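Local atomic coordinates of protein LigF (Sphingobium sp. SYK-6, PDB entry 4XT0), a protein that cleaves beta-aryl ether bonds of lignin stereospecifically, as a glutathione-dependent beta-etherase of the glutathione S-transferase superfamily. Residues 41-46 against 150-155; 50-55 against 66-71; 117-122 against 146-151. All blocks are in the same frame, centred on the assembly; numbering follows the deposited sequence.

Overall arrangement
All three contacts gather around bound glutathione. Contact 1 is buried and joins the loop ahead of helix 46-51, in the thioredoxin-like half, to helix 146-157 of the helical half; the W152 indole, the Q43 amide and, weakly, the H44 imidazole hold the glycine carboxylate. Contact 3 uses the same helix 146-157 and packs it on helix 93-121. Partly buried, it mixes an aliphatic chain on an indole with water-bridged polar groups; W119 and W152 touch and tie it to contact 1. Contact 2, also partly buried, lies within the thioredoxin-like half, where Q43 and H44 pack on its G55 O; it sets apolar packing beside ionic and hydrogen-bonding chemistry at the opposite, gamma-glutamyl end of glutathione.

Contact 1: 41-46 against 150-155; sequences FEQHSD and LKWRRA. With GSH (glutathione), chain B.
F41 and W152 reach for each other from opposite directions, and CE2 of F41 comes down over one face of the indole, 3.5 Å from CH2 of W152. The two rings are inclined at 51°. H44 completes the aromatic cluster: NE1 of W152 lies near the plane of the imidazole, 3.8 Å from CE1 of H44. The tight centre is polar as well, since NE1 of W152 donates to glutathione O31 over 3.1 Å, meeting that oxygen at the indole edge. Q43 bends at chi2 (-85°), which brings its amide to the same atom, and the bond from NE2 of Q43 to O31 (3.1 Å) is almost straight at 177°. NE2 of H44 adds a weak third bond, while its ND1 is paired with H138. Away from these rings the packing thins out: D46 and L150, at opposite ends of the two segments, are exposed and lie well apart. An alanine in place of W152 would probably open a gap beneath F41 and cost the carboxylate one of its donors. Here the two domains of a glutathione S-transferase meet over the glycine end of the glutathione site.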
loop_
_atom_site.group_PDB
_atom_site.type_symbol
_atom_site.label_atom_id
_atom_site.label_comp_id
_atom_site.label_asym_id
_atom_site.label_seq_id
_atom_site.Cartn_x
_atom_site.Cartn_y
_atom_site.Cartn_z
ATOM N N PHE A 41 14.791 7.486 -21.061
ATOM C CA PHE A 41 14.971 7.550 -19.605
ATOM C C PHE A 41 14.731 8.948 -19.056
ATOM O O PHE A 41 15.440 9.389 -18.159
ATOM C CB PHE A 41 16.381 7.089 -19.214
ATOM C CG PHE A 41 16.662 5.647 -19.531
ATOM C CD1 PHE A 41 17.189 5.281 -20.760
ATOM C CD2 PHE A 41 16.405 4.656 -18.597
ATOM C CE1 PHE A 41 17.451 3.952 -21.054
ATOM C CE2 PHE A 41 16.660 3.328 -18.884
ATOM C CZ PHE A 41 17.187 2.976 -20.113
ATOM N N GLU A 42 13.747 9.652 -19.606
ATOM C CA GLU A 42 13.486 11.027 -19.189
ATOM C C GLU A 42 13.058 11.102 -17.724
ATOM O O GLU A 42 13.202 12.155 -17.095
ATOM C CB GLU A 42 12.428 11.676 -20.089
ATOM C CG GLU A 42 13.002 12.135 -21.429
ATOM C CD GLU A 42 11.981 12.801 -22.339
ATOM O OE1 GLU A 42 10.784 12.882 -21.970
ATOM O OE2 GLU A 42 12.385 13.236 -23.443
ATOM N N GLN A 43 12.567 9.997 -17.159
ATOM C CA GLN A 43 12.184 10.018 -15.734
ATOM C C GLN A 43 13.434 10.176 -14.868
ATOM O O GLN A 43 13.339 10.449 -13.673
ATOM C CB GLN A 43 11.392 8.757 -15.331
ATOM C CG GLN A 43 12.193 7.458 -15.250
ATOM C CD GLN A 43 12.313 6.757 -16.603
ATOM O OE1 GLN A 43 12.228 7.395 -17.652
ATOM N NE2 GLN A 43 12.506 5.446 -16.579
ATOM N N HIS A 44 14.606 10.021 -15.487
ATOM C CA HIS A 44 15.876 10.160 -14.776
ATOM C C HIS A 44 16.613 11.421 -15.199
ATOM O O HIS A 44 17.767 11.629 -14.830
ATOM C CB HIS A 44 16.763 8.940 -15.024
ATOM C CG HIS A 44 16.135 7.651 -14.600
ATOM N ND1 HIS A 44 16.445 6.443 -15.188
ATOM C CD2 HIS A 44 15.210 7.381 -13.650
ATOM C CE1 HIS A 44 15.739 5.484 -14.621
ATOM N NE2 HIS A 44 14.977 6.027 -13.683
ATOM N N SER A 45 15.951 12.255 -15.994
ATOM C CA SER A 45 16.567 13.487 -16.466
ATOM C C SER A 45 16.683 14.453 -15.297
ATOM O O SER A 45 15.964 14.314 -14.302
ATOM C CB SER A 45 15.756 14.111 -17.604
ATOM O OG SER A 45 14.498 14.567 -17.137
ATOM N N ASP A 46 17.586 15.424 -15.410
ATOM C CA ASP A 46 17.746 16.429 -14.363
ATOM C C ASP A 46 16.509 17.319 -14.261
ATOM O O ASP A 46 16.129 17.736 -13.169
ATOM C CB ASP A 46 18.988 17.290 -14.610
ATOM C CG ASP A 46 20.283 16.510 -14.449
ATOM O OD1 ASP A 46 20.343 15.616 -13.574
ATOM O OD2 ASP A 46 21.241 16.793 -15.200
ATOM N N LEU A 150 18.091 -2.483 -9.018
ATOM C CA LEU A 150 18.140 -3.930 -9.142
ATOM C C LEU A 150 17.162 -4.429 -10.213
ATOM O O LEU A 150 17.475 -5.351 -10.982
ATOM C CB LEU A 150 17.836 -4.580 -7.788
ATOM C CG LEU A 150 18.096 -6.082 -7.690
ATOM C CD1 LEU A 150 19.440 -6.427 -8.327
ATOM C CD2 LEU A 150 18.050 -6.530 -6.242
ATOM N N LYS A 151 15.987 -3.810 -10.267
ATOM C CA LYS A 151 14.994 -4.154 -11.285
ATOM C C LYS A 151 15.521 -3.910 -12.704
ATOM O O LYS A 151 15.334 -4.749 -13.586
ATOM C CB LYS A 151 13.702 -3.367 -11.066
ATOM C CG LYS A 151 12.525 -4.232 -10.656
ATOM C CD LYS A 151 11.337 -3.377 -10.277
ATOM C CE LYS A 151 11.477 -2.814 -8.871
ATOM N NZ LYS A 151 11.105 -3.802 -7.815
ATOM N N TRP A 152 16.178 -2.771 -12.915
ATOM C CA TRP A 152 16.770 -2.455 -14.215
ATOM C C TRP A 152 17.843 -3.484 -14.592
ATOM O O TRP A 152 17.898 -3.936 -15.739
ATOM C CB TRP A 152 17.362 -1.032 -14.225
ATOM C CG TRP A 152 16.351 0.036 -14.552
ATOM C CD1 TRP A 152 15.846 0.986 -13.700
ATOM C CD2 TRP A 152 15.694 0.238 -15.811
ATOM N NE1 TRP A 152 14.923 1.769 -14.356
ATOM C CE2 TRP A 152 14.810 1.330 -15.652
ATOM C CE3 TRP A 152 15.764 -0.399 -17.055
ATOM C CZ2 TRP A 152 14.008 1.798 -16.695
ATOM C CZ3 TRP A 152 14.964 0.069 -18.093
ATOM C CH2 TRP A 152 14.100 1.158 -17.904
ATOM N N ARG A 153 18.679 -3.855 -13.621
ATOM C CA ARG A 153 19.737 -4.843 -13.840
ATOM C C ARG A 153 19.163 -6.198 -14.239
ATOM O O ARG A 153 19.683 -6.867 -15.131
ATOM C CB ARG A 153 20.603 -4.991 -12.584
ATOM C CG ARG A 153 21.449 -3.772 -12.285
ATOM C CD ARG A 153 22.444 -4.033 -11.170
ATOM N NE ARG A 153 23.376 -2.917 -11.009
ATOM C CZ ARG A 153 23.121 -1.833 -10.284
ATOM N NH1 ARG A 153 21.960 -1.725 -9.654
ATOM N NH2 ARG A 153 24.022 -0.860 -10.189
ATOM N N ARG A 154 18.083 -6.584 -13.570
ATOM C CA ARG A 154 17.414 -7.850 -13.834
ATOM C C ARG A 154 16.598 -7.805 -15.132
ATOM O O ARG A 154 16.397 -8.836 -15.780
ATOM C CB ARG A 154 16.528 -8.224 -12.643
ATOM C CG ARG A 154 17.321 -8.557 -11.382
ATOM C CD ARG A 154 16.407 -8.819 -10.178
ATOM N NE ARG A 154 17.112 -9.556 -9.128
ATOM C CZ ARG A 154 16.686 -9.685 -7.875
ATOM N NH1 ARG A 154 15.551 -9.116 -7.490
ATOM N NH2 ARG A 154 17.406 -10.374 -6.999
ATOM N N ALA A 155 16.141 -6.614 -15.515
ATOM C CA ALA A 155 15.467 -6.422 -16.806
ATOM C C ALA A 155 16.414 -6.667 -17.984
ATOM O O ALA A 155 16.019 -7.228 -19.009
ATOM C CB ALA A 155 14.877 -5.021 -16.895
HETATM N N1 GSH B . 4.378 3.887 -5.849
HETATM C CA1 GSH B . 4.539 4.658 -7.092
HETATM C C1 GSH B . 3.201 5.117 -7.662
HETATM O O11 GSH B . 3.119 6.183 -8.240
HETATM O O12 GSH B . 2.102 4.354 -7.559
HETATM C CB1 GSH B . 5.257 3.763 -8.122
HETATM C CG1 GSH B . 5.575 4.609 -9.351
HETATM C CD1 GSH B . 6.179 3.737 -10.436
HETATM O OE1 GSH B . 6.507 2.592 -10.189
HETATM N N2 GSH B . 6.346 4.246 -11.673
HETATM C CA2 GSH B . 6.933 3.431 -12.748
HETATM C C2 GSH B . 8.223 4.076 -13.210
HETATM O O2 GSH B . 8.382 5.273 -13.050
HETATM C CB2 GSH B . 5.972 3.401 -13.945
HETATM S SG2 GSH B . 4.480 2.412 -13.607
HETATM N N3 GSH B . 9.198 3.339 -13.817
HETATM C CA3 GSH B . 10.420 4.016 -14.282
HETATM C C3 GSH B . 11.654 3.695 -13.466
HETATM O O31 GSH B . 12.745 3.915 -13.947
HETATM O O32 GSH B . 11.562 3.180 -12.223
#

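Contact 2: 50-55 against 66-71; sequences KINPRG and VVTEST. With GSH (glutathione), chain B.
The gamma-glutamyl end of the glutathione site lies beside this contact, where I51 and N52 lie against V66 and T68 of the edge strand 65-68. Both methyls of V66 sit against the I51 backbone carbonyl, CG1 being 3.5 Å from I51 O, and the two side chains cross at about a right angle with the CG2 atoms of I51 and V66 4.1 Å apart. T68 turns its methyl to the amide of N52, with CG2 of T68 3.7 Å from CG of N52 and almost as close to OD1 and ND2. Local bonds fix that amide: OD1 accepts the backbone N of R54 in an Asx turn, the donor lying well above the carbonyl plane, and ND2 binds Q56 O. E69, at the N-cap of helix 70-80, folds back at chi2 (-64°), and its OE1 accepts glutathione N1 over 2.7 Å. K104 of the second subunit makes a salt bridge to the same OE1. OE2 of E69 takes a water at 2.6 Å, which has only weak bonds to R54 NH2 and to N1. S70 grips the ligand carboxylate, its backbone N reaching O11 over 2.8 Å and its OG, also hydrogen-bonded to K19 NZ, reaching O12 over 2.7 Å. The alpha-amino and alpha-carboxylate groups thus meet complementary partners, and the start of helix 70-80 would be expected to favour the carboxylate's negative charge.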
loop_
_atom_site.group_PDB
_atom_site.type_symbol
_atom_site.label_atom_id
_atom_site.label_comp_id
_atom_site.label_asym_id
_atom_site.label_seq_id
_atom_site.Cartn_x
_atom_site.Cartn_y
_atom_site.Cartn_z
ATOM N N LYS A 50 13.903 17.309 -10.828
ATOM C CA LYS A 50 13.582 18.569 -10.176
ATOM C C LYS A 50 12.092 18.609 -9.776
ATOM O O LYS A 50 11.736 19.140 -8.723
ATOM C CB LYS A 50 13.941 19.724 -11.111
ATOM C CG LYS A 50 13.379 21.077 -10.740
ATOM C CD LYS A 50 13.099 21.874 -12.010
ATOM C CE LYS A 50 11.945 21.243 -12.794
ATOM N NZ LYS A 50 12.219 21.070 -14.252
ATOM N N ILE A 51 11.233 18.032 -10.615
ATOM C CA ILE A 51 9.799 17.928 -10.321
ATOM C C ILE A 51 9.515 16.822 -9.292
ATOM O O ILE A 51 8.822 17.041 -8.290
ATOM C CB ILE A 51 8.996 17.675 -11.610
ATOM C CG1 ILE A 51 9.148 18.874 -12.550
ATOM C CG2 ILE A 51 7.536 17.412 -11.308
ATOM C CD1 ILE A 51 8.732 18.590 -13.969
ATOM N N ASN A 52 10.078 15.642 -9.533
ATOM C CA ASN A 52 9.979 14.530 -8.596
ATOM C C ASN A 52 11.349 13.895 -8.360
ATOM O O ASN A 52 11.845 13.141 -9.201
ATOM C CB ASN A 52 8.986 13.483 -9.115
ATOM C CG ASN A 52 8.916 12.257 -8.233
ATOM O OD1 ASN A 52 9.344 12.282 -7.075
ATOM N ND2 ASN A 52 8.366 11.173 -8.770
ATOM N N PRO A 53 11.967 14.188 -7.206
ATOM C CA PRO A 53 13.320 13.679 -6.942
ATOM C C PRO A 53 13.401 12.144 -6.904
ATOM O O PRO A 53 14.497 11.599 -6.996
ATOM C CB PRO A 53 13.657 14.285 -5.576
ATOM C CG PRO A 53 12.779 15.501 -5.481
ATOM C CD PRO A 53 11.498 15.086 -6.139
ATOM N N ARG A 54 12.267 11.457 -6.784
ATOM C CA ARG A 54 12.272 9.994 -6.785
ATOM C C ARG A 54 12.603 9.449 -8.183
ATOM O O ARG A 54 13.035 8.307 -8.330
ATOM C CB ARG A 54 10.922 9.442 -6.319
ATOM C CG ARG A 54 10.529 9.813 -4.887
ATOM C CD ARG A 54 11.107 8.838 -3.881
ATOM N NE ARG A 54 10.597 7.476 -4.052
ATOM C CZ ARG A 54 10.967 6.442 -3.296
ATOM N NH1 ARG A 54 11.844 6.613 -2.315
ATOM N NH2 ARG A 54 10.459 5.238 -3.515
ATOM N N GLY A 55 12.393 10.269 -9.206
ATOM C CA GLY A 55 12.694 9.854 -10.570
ATOM C C GLY A 55 11.729 8.817 -11.121
ATOM O O GLY A 55 12.114 7.927 -11.899
ATOM N N VAL A 66 3.774 19.786 -6.129
ATOM C CA VAL A 66 3.870 18.470 -6.765
ATOM C C VAL A 66 3.281 17.361 -5.885
ATOM O O VAL A 66 3.665 17.207 -4.730
ATOM C CB VAL A 66 5.325 18.119 -7.088
ATOM C CG1 VAL A 66 5.386 16.763 -7.781
ATOM C CG2 VAL A 66 5.940 19.212 -7.949
ATOM N N VAL A 67 2.335 16.615 -6.440
ATOM C CA VAL A 67 1.743 15.467 -5.775
ATOM C C VAL A 67 2.252 14.188 -6.465
ATOM O O VAL A 67 2.178 14.064 -7.694
ATOM C CB VAL A 67 0.181 15.546 -5.817
ATOM C CG1 VAL A 67 -0.451 14.355 -5.073
ATOM C CG2 VAL A 67 -0.282 16.878 -5.220
ATOM N N THR A 68 2.790 13.250 -5.683
ATOM C CA THR A 68 3.234 11.965 -6.230
ATOM C C THR A 68 2.494 10.788 -5.584
ATOM O O THR A 68 1.709 10.993 -4.640
ATOM C CB THR A 68 4.744 11.732 -6.023
ATOM O OG1 THR A 68 5.018 11.698 -4.621
ATOM C CG2 THR A 68 5.581 12.839 -6.680
ATOM N N GLU A 69 2.815 9.577 -6.076
ATOM C CA GLU A 69 2.123 8.302 -5.789
ATOM C C GLU A 69 0.775 8.255 -6.518
ATOM O O GLU A 69 -0.137 8.987 -6.168
ATOM C CB GLU A 69 1.914 8.084 -4.276
ATOM C CG GLU A 69 3.216 7.959 -3.498
ATOM C CD GLU A 69 4.009 6.732 -3.912
ATOM O OE1 GLU A 69 3.424 5.622 -3.964
ATOM O OE2 GLU A 69 5.208 6.888 -4.213
ATOM N N SER A 70 0.662 7.389 -7.529
ATOM C CA SER A 70 -0.539 7.327 -8.371
ATOM C C SER A 70 -1.858 7.323 -7.582
ATOM O O SER A 70 -2.749 8.126 -7.863
ATOM C CB SER A 70 -0.465 6.099 -9.289
ATOM O OG SER A 70 -0.304 4.895 -8.548
ATOM N N THR A 71 -1.975 6.460 -6.575
ATOM C CA THR A 71 -3.214 6.369 -5.798
ATOM C C THR A 71 -3.513 7.675 -5.045
ATOM O O THR A 71 -4.661 8.090 -4.949
ATOM C CB THR A 71 -3.148 5.209 -4.789
ATOM O OG1 THR A 71 -2.952 3.978 -5.495
ATOM C CG2 THR A 71 -4.450 5.126 -3.930
HETATM N N1 GSH B . 4.378 3.887 -5.849
HETATM C CA1 GSH B . 4.539 4.658 -7.092
HETATM C C1 GSH B . 3.201 5.117 -7.662
HETATM O O11 GSH B . 3.119 6.183 -8.240
HETATM O O12 GSH B . 2.102 4.354 -7.559
HETATM C CB1 GSH B . 5.257 3.763 -8.122
HETATM C CG1 GSH B . 5.575 4.609 -9.351
HETATM C CD1 GSH B . 6.179 3.737 -10.436
HETATM O OE1 GSH B . 6.507 2.592 -10.189
HETATM N N2 GSH B . 6.346 4.246 -11.673
HETATM C CA2 GSH B . 6.933 3.431 -12.748
HETATM C C2 GSH B . 8.223 4.076 -13.210
HETATM O O2 GSH B . 8.382 5.273 -13.050
HETATM C CB2 GSH B . 5.972 3.401 -13.945
HETATM S SG2 GSH B . 4.480 2.412 -13.607
HETATM N N3 GSH B . 9.198 3.339 -13.817
HETATM C CA3 GSH B . 10.420 4.016 -14.282
HETATM C C3 GSH B . 11.654 3.695 -13.466
HETATM O O31 GSH B . 12.745 3.915 -13.947
HETATM O O32 GSH B . 11.562 3.180 -12.223
HETATM O O HOH W 1 7.095 5.094 -4.449
#

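Contact 3: 117-122 against 146-151; sequences IGWAFG and PEQQLK
NE2 of Q148 is the polar hub of this contact: it donates to a water at 2.8 Å, has a weak bond to glutathione O32, and rests 3.6 Å from CZ2 of W119. The same water lies 3.2 Å from NE1 of W119, a weak bond that completes a bridge between the two helices, which have no direct hydrogen bond across these segments. A bend at chi2 (-57°) brings the Q148 amide up to the tryptophan, and its plane stands 63° from that of the indole. K151 provides the apolar part. Its chain crosses the indole at about a right angle and lays CD over one face, 3.7 Å from the centroid of the W119 five-membered ring and close to the ring normal, a CH-pi contact. CB and CG lie along the same ring system, whereas bends at chi3 and chi4 carry NZ off the ring. The first torsion of K151 (-113°) falls away from the staggered positions, perhaps the price of keeping the methylenes on the indole. At the six-membered ring, CE3 of W119 is 3.5 Å from the backbone O of K151. W119 also meets W152 edge-to-face, and F159 touches it from a neighbouring loop. The indole thus joins helix 93-121 to helix 146-157 probably mainly by van der Waals and CH-pi contacts, while the water bridges Q148 to W119, and the Q148 amide makes a weak bond to the glycine carboxylate of glutathione.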
loop_
_atom_site.group_PDB
_atom_site.type_symbol
_atom_site.label_atom_id
_atom_site.label_comp_id
_atom_site.label_asym_id
_atom_site.label_seq_id
_atom_site.Cartn_x
_atom_site.Cartn_y
_atom_site.Cartn_z
ATOM N N ILE A 117 6.636 -9.328 -13.901
ATOM C CA ILE A 117 6.664 -10.052 -15.166
ATOM C C ILE A 117 6.974 -9.074 -16.309
ATOM O O ILE A 117 7.727 -9.399 -17.225
ATOM C CB ILE A 117 5.340 -10.799 -15.410
ATOM C CG1 ILE A 117 5.101 -11.819 -14.288
ATOM C CG2 ILE A 117 5.353 -11.496 -16.757
ATOM C CD1 ILE A 117 6.351 -12.590 -13.890
ATOM N N GLY A 118 6.414 -7.867 -16.224
ATOM C CA GLY A 118 6.709 -6.803 -17.172
ATOM C C GLY A 118 8.181 -6.407 -17.255
ATOM O O GLY A 118 8.715 -6.235 -18.354
ATOM N N TRP A 119 8.842 -6.260 -16.107
ATOM C CA TRP A 119 10.271 -5.935 -16.087
ATOM C C TRP A 119 11.121 -7.047 -16.700
ATOM O O TRP A 119 12.144 -6.785 -17.339
ATOM C CB TRP A 119 10.749 -5.652 -14.657
ATOM C CG TRP A 119 10.439 -4.259 -14.181
ATOM C CD1 TRP A 119 9.288 -3.831 -13.576
ATOM C CD2 TRP A 119 11.289 -3.107 -14.277
ATOM N NE1 TRP A 119 9.373 -2.491 -13.288
ATOM C CE2 TRP A 119 10.590 -2.023 -13.708
ATOM C CE3 TRP A 119 12.573 -2.891 -14.782
ATOM C CZ2 TRP A 119 11.131 -0.739 -13.635
ATOM C CZ3 TRP A 119 13.107 -1.618 -14.707
ATOM C CH2 TRP A 119 12.388 -0.559 -14.138
ATOM N N ALA A 120 10.696 -8.289 -16.504
ATOM C CA ALA A 120 11.455 -9.432 -16.990
ATOM C C ALA A 120 11.383 -9.551 -18.514
ATOM O O ALA A 120 12.390 -9.807 -19.167
ATOM C CB ALA A 120 10.959 -10.717 -16.330
ATOM N N PHE A 121 10.196 -9.342 -19.076
ATOM C CA PHE A 121 9.978 -9.608 -20.497
ATOM C C PHE A 121 9.622 -8.367 -21.324
ATOM O O PHE A 121 9.816 -8.356 -22.542
ATOM C CB PHE A 121 8.867 -10.648 -20.661
ATOM C CG PHE A 121 9.081 -11.904 -19.869
ATOM C CD1 PHE A 121 10.316 -12.528 -19.846
ATOM C CD2 PHE A 121 8.042 -12.462 -19.141
ATOM C CE1 PHE A 121 10.506 -13.691 -19.117
ATOM C CE2 PHE A 121 8.227 -13.616 -18.408
ATOM C CZ PHE A 121 9.459 -14.231 -18.392
ATOM N N GLY A 122 9.104 -7.329 -20.669
ATOM C CA GLY A 122 8.467 -6.223 -21.367
ATOM C C GLY A 122 9.302 -5.065 -21.903
ATOM O O GLY A 122 8.964 -4.511 -22.950
ATOM N N PRO A 146 17.036 2.267 -4.925
ATOM C CA PRO A 146 17.834 1.034 -4.897
ATOM C C PRO A 146 17.085 -0.169 -5.457
ATOM O O PRO A 146 17.631 -0.919 -6.277
ATOM C CB PRO A 146 18.134 0.838 -3.404
ATOM C CG PRO A 146 17.915 2.181 -2.786
ATOM C CD PRO A 146 16.824 2.808 -3.570
ATOM N N GLU A 147 15.847 -0.343 -5.011
ATOM C CA GLU A 147 14.996 -1.426 -5.485
ATOM C C GLU A 147 14.816 -1.350 -7.014
ATOM O O GLU A 147 14.648 -2.375 -7.679
ATOM C CB GLU A 147 13.632 -1.391 -4.768
ATOM C CG GLU A 147 13.636 -1.878 -3.296
ATOM C CD GLU A 147 14.293 -0.898 -2.321
ATOM O OE1 GLU A 147 14.340 0.312 -2.628
ATOM O OE2 GLU A 147 14.759 -1.333 -1.242
ATOM N N GLN A 148 14.869 -0.135 -7.564
ATOM C CA GLN A 148 14.719 0.080 -9.006
ATOM C C GLN A 148 16.038 -0.139 -9.752
ATOM O O GLN A 148 16.037 -0.518 -10.921
ATOM C CB GLN A 148 14.183 1.491 -9.294
ATOM C CG GLN A 148 12.828 1.790 -8.649
ATOM C CD GLN A 148 11.752 0.804 -9.074
ATOM O OE1 GLN A 148 11.059 0.228 -8.234
ATOM N NE2 GLN A 148 11.600 0.614 -10.386
ATOM N N GLN A 149 17.158 0.107 -9.079
ATOM C CA GLN A 149 18.460 -0.189 -9.665
ATOM C C GLN A 149 18.560 -1.676 -9.964
ATOM O O GLN A 149 19.035 -2.080 -11.030
ATOM C CB GLN A 149 19.593 0.248 -8.732
ATOM C CG GLN A 149 19.819 1.741 -8.704
ATOM C CD GLN A 149 20.659 2.161 -7.530
ATOM O OE1 GLN A 149 20.596 1.547 -6.465
ATOM N NE2 GLN A 149 21.463 3.209 -7.712
ATOM N N LEU A 150 18.091 -2.483 -9.018
ATOM C CA LEU A 150 18.140 -3.930 -9.142
ATOM C C LEU A 150 17.162 -4.429 -10.213
ATOM O O LEU A 150 17.475 -5.351 -10.982
ATOM C CB LEU A 150 17.836 -4.580 -7.788
ATOM C CG LEU A 150 18.096 -6.082 -7.690
ATOM C CD1 LEU A 150 19.440 -6.427 -8.327
ATOM C CD2 LEU A 150 18.050 -6.530 -6.242
ATOM N N LYS A 151 15.987 -3.810 -10.267
ATOM C CA LYS A 151 14.994 -4.154 -11.285
ATOM C C LYS A 151 15.521 -3.910 -12.704
ATOM O O LYS A 151 15.334 -4.749 -13.586
ATOM C CB LYS A 151 13.702 -3.367 -11.066
ATOM C CG LYS A 151 12.525 -4.232 -10.656
ATOM C CD LYS A 151 11.337 -3.377 -10.277
ATOM C CE LYS A 151 11.477 -2.814 -8.871
ATOM N NZ LYS A 151 11.105 -3.802 -7.815
HETATM O O HOH W 2 9.021 -0.468 -10.805
#